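PDB 2BGW: XPF endonuclease from Aeropyrum pernix, which probably cuts branched or otherwise structured DNA as a magnesium-dependent, structure-specific endonuclease of nucleotide excision repair. Local coordinates for residues Val15-Ser20 and Met40-Val45; Ala72-Glu77 and Gln160-Gln165. All blocks are in the same frame, centred on the assembly; numbering follows the deposited sequence.

In the fold
Contact 1 is buried inside the nuclease domain, where the loop following strand 10-14 meets the start of strand 43-46 beside the magnesium ion. Contact 2 lies at the surface and joins helix 67-78 of the nuclease to helix 155-165, near bound DNA. The chemistry follows the place: carboxylate, hydroxyl and metal in contact 1, against a loose polar approach between helices and a backbone bond to DNA in contact 2. The two also touch, as Met40 of contact 1 packs on Arg74 and Leu75 of contact 2. Both reach one sulfate, held by Gly41 N of contact 1 and by a salt bridge from Arg74 NH2 of contact 2.

Contact 1. Residues Val15-Ser20 and Met40-Val45; sequences VREERS and MGDYLV. With MG (magnesium ion), chain E; SO4 (sulfate ion), chain H.
Glu17 spans the contact from its first carbon to one carboxylate oxygen. Its CB lies 3.9 Å from CB of Asp42, where the CA atoms of the two segments come nearest. From there CG, anti to the backbone N (chi1 169°), runs to the hydroxyl end of Tyr43, 3.5 Å from Tyr43 CZ. A bend at chi2 then swings CD past the same ring, 3.7 Å from Tyr43 CE1, and the carboxylate stands steeply against the ring plane, 78° from it. At the tip, OE2 arrives at the ring edge and accepts a hydrogen bond from Tyr43 OH at 2.7 Å, using its anti lone pair. Ser20 OG gives a second bond to OE2 from above the carboxylate plane, so two hydroxyls grip one oxygen and restrain the carboxylate's turning. Asp42 and Tyr43 together face Val51 in a classic beta bulge, where the chain enters strand 43-46 of the PDDEXK-type nuclease sheet. From the bulge, the Tyr43 ring packs on Val22, Pro23 and Leu26 of helix 22-28, while the Asp42 carboxylate goes to the metal. Asp42 OD2 binds the magnesium ion at 2.4 Å; Glu52 OE2 is a second ligand, and Arg53 N donates a hydrogen bond to the same Asp42 oxygen. One residue earlier, Gly41 N donates to sulfate O2 at 2.9 Å, with an N-H...O angle of 151°, and Met40 CB approaches the same sulfate oxygen at 3.4 Å.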
# COMPACT_ATOMS: atom_id res chain seq x y z
N VAL A 15 6.95 2.16 14.86
CA VAL A 15 7.10 1.80 16.26
C VAL A 15 6.00 0.88 16.80
O VAL A 15 6.30 -0.08 17.50
CB VAL A 15 7.20 3.05 17.13
CG1 VAL A 15 7.10 2.68 18.62
CG2 VAL A 15 8.52 3.78 16.81
N ARG A 16 4.74 1.18 16.47
CA ARG A 16 3.61 0.35 16.89
C ARG A 16 3.84 -1.12 16.49
O ARG A 16 3.31 -2.03 17.12
CB ARG A 16 2.27 0.91 16.36
CG ARG A 16 1.73 2.21 17.09
CD ARG A 16 0.60 2.96 16.29
NE ARG A 16 -0.21 3.91 17.13
CZ ARG A 16 -1.22 4.70 16.70
NH1 ARG A 16 -1.62 4.72 15.41
NH2 ARG A 16 -1.84 5.50 17.57
N GLU A 17 4.68 -1.34 15.48
CA GLU A 17 5.00 -2.69 14.98
C GLU A 17 6.26 -3.28 15.56
O GLU A 17 6.39 -4.49 15.66
CB GLU A 17 5.16 -2.65 13.47
CG GLU A 17 5.74 -3.89 12.90
CD GLU A 17 4.76 -5.03 12.88
OE1 GLU A 17 3.63 -4.86 13.38
OE2 GLU A 17 5.11 -6.10 12.35
N GLU A 18 7.20 -2.42 15.91
CA GLU A 18 8.45 -2.78 16.59
C GLU A 18 8.40 -4.04 17.49
O GLU A 18 9.37 -4.77 17.57
CB GLU A 18 8.86 -1.56 17.41
CG GLU A 18 10.32 -1.41 17.71
CD GLU A 18 10.63 -0.05 18.35
OE1 GLU A 18 9.71 0.80 18.44
OE2 GLU A 18 11.80 0.15 18.76
N ARG A 19 7.26 -4.24 18.17
CA ARG A 19 7.01 -5.33 19.13
C ARG A 19 7.04 -6.74 18.53
O ARG A 19 7.50 -7.69 19.18
CB ARG A 19 5.62 -5.13 19.77
N SER A 20 6.48 -6.86 17.31
CA SER A 20 6.42 -8.06 16.49
C SER A 20 7.62 -8.98 16.59
O SER A 20 8.74 -8.51 16.76
CB SER A 20 6.40 -7.63 15.02
OG SER A 20 5.11 -7.70 14.46
N MET A 40 2.31 6.36 8.40
CA MET A 40 1.32 5.32 8.13
C MET A 40 1.94 3.96 7.81
O MET A 40 3.04 3.90 7.31
CB MET A 40 0.38 5.75 7.00
CG MET A 40 1.04 5.99 5.68
SD MET A 40 0.12 7.22 4.74
CE MET A 40 -1.35 6.34 4.33
N GLY A 41 1.22 2.88 8.10
CA GLY A 41 1.65 1.53 7.77
C GLY A 41 2.76 1.07 8.69
O GLY A 41 3.18 1.81 9.57
N ASP A 42 3.27 -0.14 8.46
CA ASP A 42 4.14 -0.77 9.44
C ASP A 42 5.52 -0.96 8.93
O ASP A 42 6.46 -0.97 9.72
CB ASP A 42 3.61 -2.13 9.90
CG ASP A 42 2.13 -2.08 10.27
OD1 ASP A 42 1.67 -1.03 10.81
OD2 ASP A 42 1.43 -3.08 10.01
N TYR A 43 5.66 -1.12 7.63
CA TYR A 43 6.97 -1.28 7.05
C TYR A 43 7.13 -0.42 5.82
O TYR A 43 6.34 -0.54 4.90
CB TYR A 43 7.24 -2.74 6.70
CG TYR A 43 7.34 -3.60 7.89
CD1 TYR A 43 6.20 -4.21 8.42
CD2 TYR A 43 8.54 -3.82 8.52
CE1 TYR A 43 6.27 -5.01 9.54
CE2 TYR A 43 8.63 -4.62 9.63
CZ TYR A 43 7.48 -5.21 10.14
OH TYR A 43 7.53 -6.00 11.24
N LEU A 44 8.14 0.43 5.82
CA LEU A 44 8.53 1.15 4.63
C LEU A 44 9.57 0.34 3.84
O LEU A 44 10.70 0.13 4.28
CB LEU A 44 9.04 2.56 4.98
CG LEU A 44 9.40 3.41 3.75
CD1 LEU A 44 8.19 3.90 2.98
CD2 LEU A 44 10.29 4.55 4.11
N VAL A 45 9.20 -0.09 2.65
CA VAL A 45 10.00 -1.04 1.90
C VAL A 45 10.90 -0.41 0.81
O VAL A 45 12.04 -0.78 0.66
CB VAL A 45 9.07 -2.12 1.32
CG1 VAL A 45 9.77 -2.94 0.28
CG2 VAL A 45 8.60 -2.98 2.43
MG MG E . -0.61 -3.07 11.34
S SO4 H . -2.33 3.86 9.75
O1 SO4 H . -1.56 4.81 10.59
O2 SO4 H . -1.57 3.48 8.55
O3 SO4 H . -2.47 2.58 10.45
O4 SO4 H . -3.66 4.43 9.38

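Contact 2. Residues Ala72-Glu77 and Gln160-Gln165; sequences ASRLAE and QLYILQ. With nucleotides of chain C.
Tyr162 reaches across to Arg74 with its hydroxyl: Tyr162 OH lies 3.4 Å from Arg74 NH1, but the angle is too poor for a hydrogen bond. The guanidinium and ring planes are inclined at 56°, and the side chains meet at a slant. With chi1 of Tyr162 at 177°, CG opposite the backbone N, the ring is carried across to helix 67-78, where it also meets the ring of His78. Arg74 bends at chi3, and its NH2 forms a salt bridge with a bound sulfate. The helices belong to different modules: 67-78 is part of the PDDEXK-type nuclease, and 160-165 overlaps the helix-hairpin-helix sequence region. Tyr162 further packs on Ser166 of the second subunit. Glu77 and Gln165 lie near each other without a hydrogen bond. Gln165 OE1 stays 4.6 Å from Glu77 O, and Glu77 OE2 lies as far from Gln165 O. The extended Glu77 chain instead follows the DNA, its CG 3.9 Å from C8 of DG14 of chain C and its OE2 3.9 Å from the C2' of that sugar. Trimming Glu77 to an alanine would probably deprive the DG14 sugar and base edge of this packing and uncover the side of Gln165 that Glu77 now shields. Next to it, the Ala76 carbonyl O accepts a hydrogen bond from N6 of DA15 of chain C at 2.9 Å, and Glu77 CA comes within 3.6 Å of N7 of the same adenine.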
# COMPACT_ATOMS: atom_id res chain seq x y z
N ALA A 72 -7.20 1.76 4.63
CA ALA A 72 -6.90 1.26 3.31
C ALA A 72 -6.73 2.39 2.35
O ALA A 72 -5.77 2.44 1.62
CB ALA A 72 -8.02 0.32 2.82
N SER A 73 -7.70 3.29 2.35
CA SER A 73 -7.74 4.41 1.43
C SER A 73 -6.65 5.46 1.72
O SER A 73 -6.16 6.12 0.81
CB SER A 73 -9.13 5.07 1.46
OG SER A 73 -9.44 5.51 2.78
N ARG A 74 -6.26 5.60 2.99
CA ARG A 74 -5.14 6.45 3.31
C ARG A 74 -3.88 5.92 2.63
O ARG A 74 -3.23 6.65 1.85
CB ARG A 74 -4.93 6.51 4.81
CG ARG A 74 -4.81 7.95 5.28
CD ARG A 74 -4.87 8.07 6.78
NE ARG A 74 -3.68 7.49 7.39
CZ ARG A 74 -3.11 7.96 8.50
NH1 ARG A 74 -3.63 9.01 9.12
NH2 ARG A 74 -2.02 7.37 8.99
N LEU A 75 -3.57 4.64 2.87
CA LEU A 75 -2.39 4.04 2.30
C LEU A 75 -2.37 4.21 0.79
O LEU A 75 -1.36 4.60 0.22
CB LEU A 75 -2.27 2.59 2.71
CG LEU A 75 -2.09 2.31 4.20
CD1 LEU A 75 -2.27 0.83 4.44
CD2 LEU A 75 -0.76 2.76 4.79
N ALA A 76 -3.51 3.98 0.16
CA ALA A 76 -3.59 4.01 -1.28
C ALA A 76 -3.44 5.41 -1.86
O ALA A 76 -3.01 5.57 -3.01
CB ALA A 76 -4.88 3.37 -1.73
N GLU A 77 -3.81 6.41 -1.07
CA GLU A 77 -3.64 7.83 -1.44
C GLU A 77 -2.18 8.25 -1.39
O GLU A 77 -1.74 9.04 -2.20
CB GLU A 77 -4.39 8.71 -0.44
CG GLU A 77 -4.59 10.17 -0.86
CD GLU A 77 -5.15 11.07 0.26
OE1 GLU A 77 -5.68 10.57 1.29
OE2 GLU A 77 -5.08 12.30 0.09
N GLN A 160 7.83 14.37 5.22
CA GLN A 160 7.86 15.55 4.35
C GLN A 160 6.85 15.40 3.23
O GLN A 160 6.18 16.36 2.84
CB GLN A 160 9.26 15.80 3.79
CG GLN A 160 10.27 16.12 4.87
CD GLN A 160 11.69 16.03 4.37
OE1 GLN A 160 11.97 15.46 3.31
NE2 GLN A 160 12.61 16.61 5.13
N LEU A 161 6.72 14.17 2.74
CA LEU A 161 5.78 13.85 1.68
C LEU A 161 4.33 13.75 2.14
O LEU A 161 3.41 14.08 1.41
CB LEU A 161 6.22 12.57 0.99
CG LEU A 161 7.48 12.77 0.17
CD1 LEU A 161 8.15 11.47 -0.05
CD2 LEU A 161 7.12 13.43 -1.15
N TYR A 162 4.14 13.31 3.37
CA TYR A 162 2.81 13.18 3.95
C TYR A 162 2.23 14.57 4.18
O TYR A 162 1.03 14.82 3.96
CB TYR A 162 2.89 12.38 5.26
CG TYR A 162 1.61 12.22 6.03
CD1 TYR A 162 0.44 11.82 5.40
CD2 TYR A 162 1.56 12.46 7.40
CE1 TYR A 162 -0.75 11.68 6.11
CE2 TYR A 162 0.39 12.32 8.13
CZ TYR A 162 -0.76 11.94 7.47
OH TYR A 162 -1.94 11.78 8.17
N ILE A 163 3.10 15.48 4.60
CA ILE A 163 2.72 16.85 4.86
C ILE A 163 2.37 17.54 3.54
O ILE A 163 1.27 18.05 3.39
CB ILE A 163 3.76 17.54 5.75
CG1 ILE A 163 3.65 16.88 7.12
CG2 ILE A 163 3.50 19.03 5.85
CD1 ILE A 163 4.79 17.05 8.02
N LEU A 164 3.24 17.47 2.54
CA LEU A 164 2.88 18.00 1.24
C LEU A 164 1.56 17.41 0.69
O LEU A 164 0.77 18.18 0.12
CB LEU A 164 4.02 17.86 0.22
CG LEU A 164 5.32 18.62 0.52
CD1 LEU A 164 6.45 18.11 -0.33
CD2 LEU A 164 5.17 20.11 0.31
N GLN A 165 1.30 16.10 0.88
CA GLN A 165 0.08 15.43 0.32
C GLN A 165 -1.25 15.97 0.91
O GLN A 165 -2.30 15.96 0.24
CB GLN A 165 0.12 13.91 0.50
CG GLN A 165 0.52 13.04 -0.73
CD GLN A 165 1.75 12.11 -0.42
OE1 GLN A 165 1.61 11.06 0.22
NE2 GLN A 165 2.95 12.54 -0.84
P DA C 15 -10.42 12.24 -0.90
OP1 DA C 15 -11.68 12.92 -0.53
OP2 DA C 15 -9.23 12.39 -0.03
O5' DA C 15 -10.76 10.70 -1.08
C5' DA C 15 -11.90 10.40 -1.88
C4' DA C 15 -11.88 8.95 -2.30
O4' DA C 15 -10.70 8.71 -3.12
C3' DA C 15 -11.75 8.02 -1.09
O3' DA C 15 -12.97 7.29 -0.87
C2' DA C 15 -10.57 7.11 -1.42
C1' DA C 15 -10.32 7.37 -2.91
N9 DA C 15 -8.92 7.09 -3.24
C8 DA C 15 -7.80 7.59 -2.64
N7 DA C 15 -6.69 7.10 -3.13
C5 DA C 15 -7.10 6.22 -4.12
C6 DA C 15 -6.39 5.36 -4.99
N6 DA C 15 -5.06 5.28 -5.04
N1 DA C 15 -7.12 4.60 -5.83
C2 DA C 15 -8.46 4.70 -5.77
N3 DA C 15 -9.23 5.45 -4.99
C4 DA C 15 -8.48 6.19 -4.18
P DG C 14 -5.73 16.04 -3.81
OP1 DG C 14 -6.56 17.26 -3.72
OP2 DG C 14 -4.53 15.93 -2.91
O5' DG C 14 -6.74 14.83 -3.62
C5' DG C 14 -7.84 14.75 -4.52
C4' DG C 14 -8.73 13.57 -4.17
O4' DG C 14 -8.31 12.43 -4.97
C3' DG C 14 -8.70 13.11 -2.72
O3' DG C 14 -10.04 12.76 -2.38
C2' DG C 14 -7.70 11.94 -2.75
C1' DG C 14 -8.01 11.33 -4.12
N9 DG C 14 -7.02 10.48 -4.80
C8 DG C 14 -5.66 10.44 -4.63
N7 DG C 14 -5.06 9.56 -5.39
C5 DG C 14 -6.08 8.98 -6.12
C6 DG C 14 -6.05 7.95 -7.11
O6 DG C 14 -5.09 7.31 -7.58
N1 DG C 14 -7.31 7.64 -7.60
C2 DG C 14 -8.45 8.24 -7.19
N2 DG C 14 -9.54 7.78 -7.82
N3 DG C 14 -8.51 9.20 -6.27
C4 DG C 14 -7.29 9.53 -5.77